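PDB 1WS6: methyltransferase from Thermus thermophilus, which probably transfers a methyl group from S-adenosylmethionine to a nucleic acid base, as its RsmD-like relatives do with a guanine of 16S ribosomal RNA. Local coordinates for residues 14-18 with 50-54; 36-42 with 61-65; 109-114 with 136-142; 143-149 with 163-169. All coordinates share one frame; numbering follows the deposited sequence.

Interaction 1 (14-18 with 50-54); sequences LKVPA and AGSGA
S52, in the glycine-rich loop after the strand 44-48, meets the extended chain L14-P17 at the loop that in class I methyltransferases binds S-adenosylmethionine. The sequence AGSGA fits the first motif of that family, so the 50-54 turn probably borders the cofactor pocket here too. The contact is small and centred on one residue: S52 turns its side chain toward the extended run K15, V16 and P17. With OG beside its own backbone N (chi1 -54°), the hydroxyl comes up against the prolyl ring, where OG lies 2.9 Å from P17 CD. CG1 of V16 closes in alongside, 3.6 Å from S52 OG. The methylene is held just as near, with S52 CB 3.0 Å from K15 O, and S52 OG is 3.1 Å from that same carbonyl oxygen, K15 O. Farther up the chain, the leucine reaches past the serine to the start of the next helix: L14 CD1 packs 3.9 Å from A54 CA. G53 has positive phi (104°), where a side chain would be jammed against the carbonyl oxygen of S52. A single amide from helix 73-86 ties both chains together, since N82 accepts from K15 N through OD1 and donates to S52 O through ND2. On the same helix, L14 packs on N82 and T86 and P17 on L78. V2, of the short strand 2-3, touches L14 and V16, so the 14-18 chain lies between the N-terminal strand, helix 73-86 and the loop that leads into helix 54-61.

Interaction 2 (36-42 with 61-65); sequences RLRYPRR and SEGWE
R42 lies across the indole of W64, its aliphatic part rather than its charge resting on the ring. CD sits over one face, 3.5 Å from the centroid of the five-membered ring of W64, a CH-pi contact. A bend at chi2 (-64°) sets CD over the indole and carries the guanidinium on across it, its plane 28° from that of the ring. From there R42 NE donates to E62 O at 2.7 Å, along a nearly straight path (160°) close to the plane of the guanidinium. On the other branch, R42 NH1 reaches Y39 O at 2.8 Å. That oxygen also accepts R42 N, the two donors arriving from opposite faces of its plane, so the type I turn Y39-R42 is closed by backbone and side chain alike. A leucine in place of R42 would lose both side-chain bonds, and E62 O would probably be left without this mate while the turn became freer to open. These bonds join two ends of helices in the Rossmann-like fold: the turn leads from helix 25-38 toward strand 44-48, and G63, with positive phi, is the C-prime residue of the Schellman motif ending helix 54-61. Y39 CD2 lies at the edge of the indole, in its plane, and Y39 CB packs 3.6 Å from W64 CH2; the two rings are set obliquely, and the phenol end goes on to G140 O. Beside them R36 bridges to E62, its NH2 3.1 Å from E62 OE1 and approaching from above the carboxylate plane, with a weak second bond from R36 NE. D33 takes R36 NH1.

Interaction 3 (109-114 with 136-142); sequences ERFTVA and LVEAGGL
T112 gives its hydroxyl hydrogen to E138, with OG1 2.8 Å from E138 OE1, which it meets from well above the carboxylate plane. E138 can face it because its CG lies between backbone N and carbonyl carbon (chi1 74°), which swings the extended chain back over the neighbouring strand. Around this pair run four main-chain bonds. F111 N donates to L136 O at 3.0 Å and E138 N to F111 O at 2.9 Å, pairing F111 with V137 in parallel; beyond the corner at T112, L142 N donates to T112 O and A114 N to L142 O, each at 2.9 Å. Consecutive carbonyls of F111 and T112 thus both serve the partner chain, which a regular strand would not allow. Under the corner, V137 fills the angle: its CG1 is 3.5 Å from T112 O and its CG2 3.7 Å from A114 CB. At G141 a side chain would run into T112 O. The partner chain doubles back through a type II turn, E138 to G141, with a G1 bulge at G140 and G141 facing V171. In the next shell, R44 of strand 44-48 binds the carboxylate of E109 and makes a cation-pi contact with F111, while W64 packs on T112 and V113. An alanine at position E138 takes away the carboxylate, and T112 OG1 would then probably be left without this acceptor and its side chain freer to turn. The contact is mostly backbone pairing, which leaves no room for a side chain at G141, and the hydroxyl-carboxylate link adds a specific polar tie just where the strand breaks its pattern.

Interaction 4 (143-149 with 163-169); sequences YVLQHPK and ENALTLV
The imidazole of H147 has A165 O over the centre of one face, 3.9 Å above its plane, and T167 at its edge. There H147 NE2 and T167 OG1 share a nearly linear hydrogen bond (3.1 Å, 171°), whichever of them donates. The other ring nitrogen, H147 ND1, donates to P148 O at 2.9 Å from well above that carbonyl's plane, so bonds at two corners fix the ring's rotation. With CG between backbone N and carbonyl carbon (chi1 54°), the ring folds back over the partner strand, where CE1 packs 3.5 Å from A165 CB. The tyrosine ring of Y143 has V169 O near its edge and sends its hydroxyl to V137 N. Underneath is a regular antiparallel pairing, with hydrogen-bonded pairs Y143-V169, L145-T167 and H147-A165. Across the opposite face, L166 CD2 lies 3.5 Å from Q146 CB and also meets V144. At the strand end K149 N bonds E163 O at 2.9 Å, and their side chains make only a long ion pair. Helix 126-134 packs against Y143, L145 and H147 through L131, L132 and F128, while L27 and Y34 of helix 25-38 cover Q146, L166 and L168; strand 111-116 flanks one edge and strand 157-161 the other.

Interactions 2, 3 and 4 form a connected series, while interaction 1 stands apart, its centre about 22 Å from that of interaction 2 and 24 Å from that of interaction 3. Along the chain, the segments of interactions 1 and 2 alternate; interactions 3 and 4 follow in series. Interaction 3 touches interaction 2 through Y39 and W64, and shares strand 141-148 with interaction 4, about 17 Å away centre to centre. Together they follow the seven-stranded sheet of order 3-2-1-4-5-7-6, the class I methyltransferase arrangement with its antiparallel strand 164-170. Interaction 1 marks the probable cofactor loop, and interactions 2 and 3 join neighbouring turns and strand ends on the far side from it.

Interaction 1 (14-18 with 50-54)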
loop_
_atom_site.group_PDB
_atom_site.type_symbol
_atom_site.label_atom_id
_atom_site.label_comp_id
_atom_site.label_asym_id
_atom_site.label_seq_id
_atom_site.Cartn_x
_atom_site.Cartn_y
_atom_site.Cartn_z
ATOM N N LEU A 14 -4.715 4.796 14.460
ATOM C CA LEU A 14 -4.779 5.663 13.303
ATOM C C LEU A 14 -6.190 6.168 13.103
ATOM O O LEU A 14 -7.141 5.400 13.200
ATOM C CB LEU A 14 -4.314 4.909 12.055
ATOM C CG LEU A 14 -2.878 4.377 12.094
ATOM C CD1 LEU A 14 -2.576 3.577 10.833
ATOM C CD2 LEU A 14 -1.918 5.553 12.250
ATOM N N LYS A 15 -6.328 7.463 12.844
ATOM C CA LYS A 15 -7.643 8.032 12.600
ATOM C C LYS A 15 -8.095 7.485 11.246
ATOM O O LYS A 15 -7.385 7.631 10.251
ATOM C CB LYS A 15 -7.574 9.564 12.534
ATOM C CG LYS A 15 -7.137 10.267 13.817
ATOM C CD LYS A 15 -7.182 11.793 13.628
ATOM C CE LYS A 15 -6.805 12.582 14.897
ATOM N NZ LYS A 15 -5.339 12.580 15.227
ATOM N N VAL A 16 -9.259 6.844 11.204
ATOM C CA VAL A 16 -9.767 6.294 9.947
ATOM C C VAL A 16 -11.244 6.614 9.731
ATOM O O VAL A 16 -12.098 6.224 10.525
ATOM C CB VAL A 16 -9.573 4.765 9.885
ATOM C CG1 VAL A 16 -8.100 4.430 9.991
ATOM C CG2 VAL A 16 -10.348 4.096 11.004
ATOM N N PRO A 17 -11.563 7.320 8.639
ATOM C CA PRO A 17 -12.949 7.691 8.325
ATOM C C PRO A 17 -13.875 6.478 8.254
ATOM O O PRO A 17 -13.501 5.433 7.722
ATOM C CB PRO A 17 -12.813 8.408 6.982
ATOM C CG PRO A 17 -11.671 7.698 6.344
ATOM C CD PRO A 17 -10.684 7.576 7.486
ATOM N N ALA A 18 -15.083 6.625 8.792
ATOM C CA ALA A 18 -16.065 5.541 8.806
ATOM C C ALA A 18 -16.344 4.987 7.410
ATOM O O ALA A 18 -17.104 4.033 7.254
ATOM C CB ALA A 18 -17.370 6.029 9.440
ATOM N N ALA A 50 -3.705 5.075 -0.935
ATOM C CA ALA A 50 -3.534 4.995 0.502
ATOM C C ALA A 50 -4.793 5.668 1.023
ATOM O O ALA A 50 -5.419 6.444 0.305
ATOM C CB ALA A 50 -2.302 5.772 0.922
ATOM N N GLY A 51 -5.204 5.367 2.240
ATOM C CA GLY A 51 -6.394 6.037 2.741
ATOM C C GLY A 51 -5.902 6.900 3.876
ATOM O O GLY A 51 -5.232 7.913 3.657
ATOM N N SER A 52 -6.225 6.490 5.095
ATOM C CA SER A 52 -5.755 7.196 6.270
ATOM C C SER A 52 -4.284 6.799 6.345
ATOM O O SER A 52 -3.511 7.389 7.096
ATOM C CB SER A 52 -6.485 6.703 7.512
ATOM O OG SER A 52 -7.887 6.788 7.341
ATOM N N GLY A 53 -3.920 5.779 5.561
ATOM C CA GLY A 53 -2.547 5.305 5.505
ATOM C C GLY A 53 -2.201 4.008 6.227
ATOM O O GLY A 53 -1.022 3.726 6.453
ATOM N N ALA A 54 -3.204 3.201 6.560
ATOM C CA ALA A 54 -2.960 1.955 7.286
ATOM C C ALA A 54 -1.768 1.132 6.793
ATOM O O ALA A 54 -0.859 0.813 7.561
ATOM C CB ALA A 54 -4.212 1.101 7.280
#

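Interaction 2 (36-42 with 61-65)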
loop_
_atom_site.group_PDB
_atom_site.type_symbol
_atom_site.label_atom_id
_atom_site.label_comp_id
_atom_site.label_asym_id
_atom_site.label_seq_id
_atom_site.Cartn_x
_atom_site.Cartn_y
_atom_site.Cartn_z
ATOM N N ARG A 36 9.121 -8.482 5.661
ATOM C CA ARG A 36 10.372 -8.278 6.379
ATOM C C ARG A 36 11.235 -9.538 6.246
ATOM O O ARG A 36 12.461 -9.483 6.314
ATOM C CB ARG A 36 10.113 -7.922 7.850
ATOM C CG ARG A 36 9.743 -9.070 8.763
ATOM C CD ARG A 36 9.597 -8.566 10.210
ATOM N NE ARG A 36 8.401 -7.746 10.371
ATOM C CZ ARG A 36 7.190 -8.243 10.605
ATOM N NH1 ARG A 36 7.026 -9.553 10.716
ATOM N NH2 ARG A 36 6.142 -7.440 10.705
ATOM N N LEU A 37 10.585 -10.672 6.022
ATOM C CA LEU A 37 11.298 -11.927 5.849
ATOM C C LEU A 37 11.965 -11.939 4.468
ATOM O O LEU A 37 13.106 -12.389 4.319
ATOM C CB LEU A 37 10.321 -13.102 5.968
ATOM C CG LEU A 37 10.864 -14.533 5.981
ATOM C CD1 LEU A 37 11.418 -14.918 4.614
ATOM C CD2 LEU A 37 11.938 -14.641 7.047
ATOM N N ARG A 38 11.257 -11.428 3.463
ATOM C CA ARG A 38 11.782 -11.410 2.106
ATOM C C ARG A 38 12.673 -10.221 1.777
ATOM O O ARG A 38 13.516 -10.305 0.889
ATOM C CB ARG A 38 10.632 -11.486 1.095
ATOM C CG ARG A 38 11.087 -11.354 -0.354
ATOM C CD ARG A 38 10.080 -11.926 -1.349
ATOM N NE ARG A 38 10.531 -11.699 -2.721
ATOM C CZ ARG A 38 9.986 -12.246 -3.801
ATOM N NH1 ARG A 38 8.953 -13.065 -3.691
ATOM N NH2 ARG A 38 10.480 -11.970 -4.998
ATOM N N TYR A 39 12.495 -9.122 2.499
ATOM C CA TYR A 39 13.272 -7.910 2.265
ATOM C C TYR A 39 13.835 -7.363 3.561
ATOM O O TYR A 39 13.388 -6.333 4.066
ATOM C CB TYR A 39 12.395 -6.853 1.610
ATOM C CG TYR A 39 11.876 -7.269 0.267
ATOM C CD1 TYR A 39 12.735 -7.409 -0.818
ATOM C CD2 TYR A 39 10.529 -7.527 0.077
ATOM C CE1 TYR A 39 12.266 -7.794 -2.064
ATOM C CE2 TYR A 39 10.044 -7.913 -1.167
ATOM C CZ TYR A 39 10.919 -8.045 -2.235
ATOM O OH TYR A 39 10.439 -8.430 -3.467
ATOM N N PRO A 40 14.830 -8.053 4.120
ATOM C CA PRO A 40 15.453 -7.623 5.371
ATOM C C PRO A 40 16.181 -6.297 5.215
ATOM O O PRO A 40 16.445 -5.605 6.192
ATOM C CB PRO A 40 16.388 -8.778 5.697
ATOM C CG PRO A 40 16.763 -9.309 4.319
ATOM C CD PRO A 40 15.443 -9.294 3.611
ATOM N N ARG A 41 16.493 -5.935 3.980
ATOM C CA ARG A 41 17.193 -4.686 3.729
ATOM C C ARG A 41 16.169 -3.612 3.395
ATOM O O ARG A 41 16.518 -2.466 3.118
ATOM C CB ARG A 41 18.177 -4.867 2.570
ATOM C CG ARG A 41 19.141 -3.720 2.380
ATOM C CD ARG A 41 19.937 -3.470 3.644
ATOM N NE ARG A 41 20.935 -2.418 3.467
ATOM C CZ ARG A 41 21.707 -1.951 4.447
ATOM N NH1 ARG A 41 21.593 -2.443 5.677
ATOM N NH2 ARG A 41 22.596 -0.995 4.197
ATOM N N ARG A 42 14.897 -4.000 3.419
ATOM C CA ARG A 42 13.798 -3.083 3.137
ATOM C C ARG A 42 13.914 -2.431 1.777
ATOM O O ARG A 42 14.192 -3.091 0.781
ATOM C CB ARG A 42 13.724 -1.993 4.212
ATOM C CG ARG A 42 13.462 -2.519 5.619
ATOM C CD ARG A 42 12.090 -3.195 5.747
ATOM N NE ARG A 42 11.873 -3.686 7.105
ATOM C CZ ARG A 42 12.359 -4.832 7.584
ATOM N NH1 ARG A 42 13.087 -5.627 6.809
ATOM N NH2 ARG A 42 12.150 -5.169 8.849
ATOM N N SER A 61 6.652 2.512 9.465
ATOM C CA SER A 61 6.966 2.119 10.825
ATOM C C SER A 61 7.934 0.955 10.856
ATOM O O SER A 61 8.660 0.768 11.828
ATOM C CB SER A 61 5.692 1.726 11.573
ATOM O OG SER A 61 5.993 1.289 12.888
ATOM N N GLU A 62 7.953 0.171 9.788
ATOM C CA GLU A 62 8.825 -0.983 9.764
ATOM C C GLU A 62 10.139 -0.779 9.042
ATOM O O GLU A 62 10.824 -1.741 8.717
ATOM C CB GLU A 62 8.073 -2.199 9.209
ATOM C CG GLU A 62 7.071 -2.753 10.218
ATOM C CD GLU A 62 6.346 -3.996 9.742
ATOM O OE1 GLU A 62 6.992 -4.910 9.178
ATOM O OE2 GLU A 62 5.118 -4.065 9.959
ATOM N N GLY A 63 10.494 0.478 8.807
ATOM C CA GLY A 63 11.759 0.770 8.161
ATOM C C GLY A 63 11.771 1.003 6.663
ATOM O O GLY A 63 12.842 1.175 6.082
ATOM N N TRP A 64 10.607 0.999 6.025
ATOM C CA TRP A 64 10.544 1.247 4.587
ATOM C C TRP A 64 10.500 2.743 4.334
ATOM O O TRP A 64 10.083 3.506 5.202
ATOM C CB TRP A 64 9.283 0.641 3.980
ATOM C CG TRP A 64 9.249 -0.832 3.997
ATOM C CD1 TRP A 64 8.870 -1.637 5.030
ATOM C CD2 TRP A 64 9.663 -1.694 2.941
ATOM N NE1 TRP A 64 9.023 -2.960 4.677
ATOM C CE2 TRP A 64 9.513 -3.017 3.397
ATOM C CE3 TRP A 64 10.152 -1.476 1.654
ATOM C CZ2 TRP A 64 9.839 -4.114 2.609
ATOM C CZ3 TRP A 64 10.474 -2.563 0.876
ATOM C CH2 TRP A 64 10.318 -3.866 1.353
ATOM N N GLU A 65 10.940 3.154 3.151
ATOM C CA GLU A 65 10.887 4.560 2.753
ATOM C C GLU A 65 9.554 4.586 1.995
ATOM O O GLU A 65 9.482 4.234 0.815
ATOM C CB GLU A 65 12.047 4.901 1.813
ATOM C CG GLU A 65 12.247 6.398 1.609
ATOM C CD GLU A 65 13.273 6.728 0.527
ATOM O OE1 GLU A 65 14.351 6.089 0.514
ATOM O OE2 GLU A 65 12.999 7.633 -0.296
#

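Interaction 3 (109-114 with 136-142)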
loop_
_atom_site.group_PDB
_atom_site.type_symbol
_atom_site.label_atom_id
_atom_site.label_comp_id
_atom_site.label_asym_id
_atom_site.label_seq_id
_atom_site.Cartn_x
_atom_site.Cartn_y
_atom_site.Cartn_z
ATOM N N GLU A 109 11.509 7.364 -10.770
ATOM C CA GLU A 109 11.197 6.845 -9.445
ATOM C C GLU A 109 11.149 5.322 -9.460
ATOM O O GLU A 109 10.637 4.711 -10.408
ATOM C CB GLU A 109 9.842 7.381 -8.977
ATOM C CG GLU A 109 9.810 8.875 -8.771
ATOM C CD GLU A 109 10.477 9.283 -7.481
ATOM O OE1 GLU A 109 11.463 8.626 -7.088
ATOM O OE2 GLU A 109 10.022 10.269 -6.867
ATOM N N ARG A 110 11.690 4.712 -8.411
ATOM C CA ARG A 110 11.674 3.265 -8.295
ATOM C C ARG A 110 11.461 2.782 -6.870
ATOM O O ARG A 110 11.870 3.431 -5.902
ATOM C CB ARG A 110 12.936 2.663 -8.912
ATOM C CG ARG A 110 12.640 2.097 -10.286
ATOM C CD ARG A 110 13.702 2.449 -11.284
ATOM N NE ARG A 110 13.259 2.223 -12.662
ATOM C CZ ARG A 110 12.271 2.891 -13.255
ATOM N NH1 ARG A 110 11.606 3.833 -12.597
ATOM N NH2 ARG A 110 11.968 2.633 -14.520
ATOM N N PHE A 111 10.797 1.638 -6.754
ATOM C CA PHE A 111 10.468 1.065 -5.461
ATOM C C PHE A 111 10.717 -0.425 -5.423
ATOM O O PHE A 111 10.758 -1.094 -6.459
ATOM C CB PHE A 111 8.991 1.299 -5.154
ATOM C CG PHE A 111 8.564 2.728 -5.280
ATOM C CD1 PHE A 111 8.458 3.535 -4.159
ATOM C CD2 PHE A 111 8.276 3.270 -6.527
ATOM C CE1 PHE A 111 8.073 4.860 -4.276
ATOM C CE2 PHE A 111 7.890 4.595 -6.653
ATOM C CZ PHE A 111 7.788 5.391 -5.526
ATOM N N THR A 112 10.857 -0.945 -4.212
ATOM C CA THR A 112 11.071 -2.369 -4.018
ATOM C C THR A 112 9.715 -3.083 -3.925
ATOM O O THR A 112 9.564 -4.227 -4.354
ATOM C CB THR A 112 11.881 -2.596 -2.747
ATOM O OG1 THR A 112 13.155 -1.960 -2.903
ATOM C CG2 THR A 112 12.074 -4.078 -2.476
ATOM N N VAL A 113 8.728 -2.387 -3.375
ATOM C CA VAL A 113 7.392 -2.939 -3.228
ATOM C C VAL A 113 6.330 -1.902 -3.552
ATOM O O VAL A 113 6.457 -0.729 -3.194
ATOM C CB VAL A 113 7.132 -3.425 -1.791
ATOM C CG1 VAL A 113 5.696 -3.907 -1.666
ATOM C CG2 VAL A 113 8.107 -4.524 -1.431
ATOM N N ALA A 114 5.290 -2.335 -4.248
ATOM C CA ALA A 114 4.193 -1.444 -4.591
ATOM C C ALA A 114 2.907 -2.172 -4.217
ATOM O O ALA A 114 2.520 -3.131 -4.878
ATOM C CB ALA A 114 4.212 -1.116 -6.080
ATOM N N LEU A 136 7.357 0.603 -12.258
ATOM C CA LEU A 136 7.999 1.321 -11.156
ATOM C C LEU A 136 8.765 0.476 -10.128
ATOM O O LEU A 136 9.576 1.010 -9.377
ATOM C CB LEU A 136 6.971 2.181 -10.428
ATOM C CG LEU A 136 6.281 3.283 -11.244
ATOM C CD1 LEU A 136 5.267 3.994 -10.361
ATOM C CD2 LEU A 136 7.328 4.275 -11.782
ATOM N N VAL A 137 8.516 -0.831 -10.091
ATOM C CA VAL A 137 9.212 -1.710 -9.150
ATOM C C VAL A 137 10.491 -2.287 -9.757
ATOM O O VAL A 137 10.482 -2.863 -10.839
ATOM C CB VAL A 137 8.318 -2.885 -8.694
ATOM C CG1 VAL A 137 9.121 -3.839 -7.815
ATOM C CG2 VAL A 137 7.112 -2.358 -7.921
ATOM N N GLU A 138 11.590 -2.121 -9.035
ATOM C CA GLU A 138 12.903 -2.594 -9.450
ATOM C C GLU A 138 12.945 -4.114 -9.541
ATOM O O GLU A 138 12.119 -4.806 -8.939
ATOM C CB GLU A 138 13.938 -2.144 -8.426
ATOM C CG GLU A 138 13.854 -2.932 -7.138
ATOM C CD GLU A 138 14.655 -2.321 -6.008
ATOM O OE1 GLU A 138 14.753 -2.976 -4.945
ATOM O OE2 GLU A 138 15.174 -1.193 -6.175
ATOM N N ALA A 139 13.911 -4.631 -10.294
ATOM C CA ALA A 139 14.069 -6.073 -10.424
ATOM C C ALA A 139 14.200 -6.645 -9.019
ATOM O O ALA A 139 14.883 -6.071 -8.168
ATOM C CB ALA A 139 15.313 -6.398 -11.229
ATOM N N GLY A 140 13.540 -7.768 -8.774
ATOM C CA GLY A 140 13.605 -8.373 -7.458
ATOM C C GLY A 140 12.493 -7.917 -6.526
ATOM O O GLY A 140 12.276 -8.521 -5.483
ATOM N N GLY A 141 11.781 -6.863 -6.910
ATOM C CA GLY A 141 10.704 -6.354 -6.078
ATOM C C GLY A 141 9.364 -7.039 -6.262
ATOM O O GLY A 141 9.258 -8.051 -6.955
ATOM N N LEU A 142 8.336 -6.464 -5.645
ATOM C CA LEU A 142 6.983 -7.004 -5.702
ATOM C C LEU A 142 5.868 -6.007 -5.946
ATOM O O LEU A 142 5.951 -4.852 -5.536
ATOM C CB LEU A 142 6.627 -7.699 -4.394
ATOM C CG LEU A 142 7.035 -9.133 -4.127
ATOM C CD1 LEU A 142 6.516 -9.523 -2.752
ATOM C CD2 LEU A 142 6.465 -10.043 -5.213
#

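Interaction 4 (143-149 with 163-169)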
loop_
_atom_site.group_PDB
_atom_site.type_symbol
_atom_site.label_atom_id
_atom_site.label_comp_id
_atom_site.label_asym_id
_atom_site.label_seq_id
_atom_site.Cartn_x
_atom_site.Cartn_y
_atom_site.Cartn_z
ATOM N N TYR A 143 4.826 -6.488 -6.622
ATOM C CA TYR A 143 3.603 -5.733 -6.860
ATOM C C TYR A 143 2.613 -6.563 -6.056
ATOM O O TYR A 143 2.472 -7.766 -6.288
ATOM C CB TYR A 143 3.156 -5.743 -8.329
ATOM C CG TYR A 143 3.914 -4.811 -9.247
ATOM C CD1 TYR A 143 4.966 -5.278 -10.028
ATOM C CD2 TYR A 143 3.583 -3.462 -9.330
ATOM C CE1 TYR A 143 5.665 -4.434 -10.862
ATOM C CE2 TYR A 143 4.281 -2.602 -10.165
ATOM C CZ TYR A 143 5.321 -3.097 -10.927
ATOM O OH TYR A 143 6.039 -2.256 -11.739
ATOM N N VAL A 144 1.959 -5.943 -5.088
ATOM C CA VAL A 144 0.991 -6.656 -4.278
ATOM C C VAL A 144 -0.366 -6.025 -4.507
ATOM O O VAL A 144 -0.542 -4.822 -4.318
ATOM C CB VAL A 144 1.333 -6.572 -2.788
ATOM C CG1 VAL A 144 0.274 -7.312 -1.980
ATOM C CG2 VAL A 144 2.723 -7.157 -2.541
ATOM N N LEU A 145 -1.329 -6.843 -4.900
ATOM C CA LEU A 145 -2.662 -6.347 -5.184
ATOM C C LEU A 145 -3.693 -6.953 -4.225
ATOM O O LEU A 145 -3.761 -8.172 -4.085
ATOM C CB LEU A 145 -2.996 -6.695 -6.642
ATOM C CG LEU A 145 -1.769 -6.581 -7.583
ATOM C CD1 LEU A 145 -2.064 -7.169 -8.963
ATOM C CD2 LEU A 145 -1.361 -5.122 -7.715
ATOM N N GLN A 146 -4.467 -6.112 -3.536
ATOM C CA GLN A 146 -5.497 -6.622 -2.629
ATOM C C GLN A 146 -6.827 -6.480 -3.346
ATOM O O GLN A 146 -7.071 -5.478 -4.003
ATOM C CB GLN A 146 -5.547 -5.843 -1.311
ATOM C CG GLN A 146 -6.665 -6.331 -0.388
ATOM C CD GLN A 146 -6.818 -5.502 0.884
ATOM O OE1 GLN A 146 -7.932 -5.117 1.257
ATOM N NE2 GLN A 146 -5.703 -5.242 1.566
ATOM N N HIS A 147 -7.694 -7.475 -3.210
ATOM C CA HIS A 147 -8.978 -7.455 -3.896
ATOM C C HIS A 147 -9.908 -8.531 -3.346
ATOM O O HIS A 147 -9.506 -9.361 -2.534
ATOM C CB HIS A 147 -8.730 -7.733 -5.370
ATOM C CG HIS A 147 -7.954 -8.995 -5.609
ATOM N ND1 HIS A 147 -8.502 -10.248 -5.445
ATOM C CD2 HIS A 147 -6.658 -9.194 -5.950
ATOM C CE1 HIS A 147 -7.580 -11.164 -5.676
ATOM N NE2 HIS A 147 -6.451 -10.552 -5.983
ATOM N N PRO A 148 -11.176 -8.525 -3.774
ATOM C CA PRO A 148 -12.067 -9.569 -3.254
ATOM C C PRO A 148 -11.606 -10.923 -3.784
ATOM O O PRO A 148 -11.235 -11.044 -4.954
ATOM C CB PRO A 148 -13.446 -9.147 -3.771
ATOM C CG PRO A 148 -13.150 -8.222 -4.928
ATOM C CD PRO A 148 -11.926 -7.481 -4.491
ATOM N N LYS A 149 -11.614 -11.936 -2.921
ATOM C CA LYS A 149 -11.157 -13.271 -3.295
ATOM C C LYS A 149 -11.756 -13.837 -4.586
ATOM O O LYS A 149 -11.155 -14.701 -5.226
ATOM C CB LYS A 149 -11.394 -14.252 -2.140
ATOM C CG LYS A 149 -12.811 -14.821 -2.044
ATOM C CD LYS A 149 -12.934 -15.762 -0.845
ATOM C CE LYS A 149 -14.027 -16.813 -1.037
ATOM N NZ LYS A 149 -15.371 -16.245 -1.308
ATOM N N GLU A 163 -12.441 -12.981 3.138
ATOM C CA GLU A 163 -13.079 -12.524 1.908
ATOM C C GLU A 163 -12.143 -11.757 0.967
ATOM O O GLU A 163 -12.513 -11.451 -0.170
ATOM C CB GLU A 163 -14.284 -11.649 2.251
ATOM C CG GLU A 163 -15.490 -11.881 1.355
ATOM C CD GLU A 163 -16.193 -13.204 1.639
ATOM O OE1 GLU A 163 -17.095 -13.578 0.856
ATOM O OE2 GLU A 163 -15.854 -13.863 2.648
ATOM N N ASN A 164 -10.939 -11.443 1.435
ATOM C CA ASN A 164 -9.986 -10.719 0.611
ATOM C C ASN A 164 -8.825 -11.605 0.191
ATOM O O ASN A 164 -8.482 -12.573 0.870
ATOM C CB ASN A 164 -9.415 -9.520 1.359
ATOM C CG ASN A 164 -10.483 -8.603 1.897
ATOM O OD1 ASN A 164 -10.923 -8.739 3.042
ATOM N ND2 ASN A 164 -10.918 -7.663 1.072
ATOM N N ALA A 165 -8.215 -11.261 -0.932
ATOM C CA ALA A 165 -7.075 -12.008 -1.421
ATOM C C ALA A 165 -5.964 -11.032 -1.783
ATOM O O ALA A 165 -6.213 -9.850 -2.027
ATOM C CB ALA A 165 -7.466 -12.826 -2.644
ATOM N N LEU A 166 -4.734 -11.525 -1.787
ATOM C CA LEU A 166 -3.604 -10.708 -2.168
ATOM C C LEU A 166 -2.930 -11.446 -3.304
ATOM O O LEU A 166 -2.722 -12.658 -3.221
ATOM C CB LEU A 166 -2.618 -10.544 -1.014
ATOM C CG LEU A 166 -2.962 -9.569 0.118
ATOM C CD1 LEU A 166 -1.855 -9.616 1.173
ATOM C CD2 LEU A 166 -3.118 -8.157 -0.439
ATOM N N THR A 167 -2.623 -10.738 -4.381
ATOM C CA THR A 167 -1.936 -11.358 -5.500
ATOM C C THR A 167 -0.553 -10.748 -5.509
ATOM O O THR A 167 -0.412 -9.529 -5.561
ATOM C CB THR A 167 -2.624 -11.066 -6.847
ATOM O OG1 THR A 167 -3.801 -11.871 -6.968
ATOM C CG2 THR A 167 -1.687 -11.385 -8.001
ATOM N N LEU A 168 0.467 -11.591 -5.445
ATOM C CA LEU A 168 1.836 -11.105 -5.434
ATOM C C LEU A 168 2.530 -11.390 -6.758
ATOM O O LEU A 168 2.598 -12.530 -7.209
ATOM C CB LEU A 168 2.603 -11.732 -4.267
ATOM C CG LEU A 168 2.025 -11.338 -2.901
ATOM C CD1 LEU A 168 0.728 -12.094 -2.631
ATOM C CD2 LEU A 168 3.031 -11.648 -1.825
ATOM N N VAL A 169 3.023 -10.331 -7.386
ATOM C CA VAL A 169 3.687 -10.445 -8.669
ATOM C C VAL A 169 5.152 -10.074 -8.520
ATOM O O VAL A 169 5.496 -8.942 -8.150
ATOM C CB VAL A 169 3.030 -9.519 -9.707
ATOM C CG1 VAL A 169 3.575 -9.823 -11.091
ATOM C CG2 VAL A 169 1.518 -9.689 -9.668
#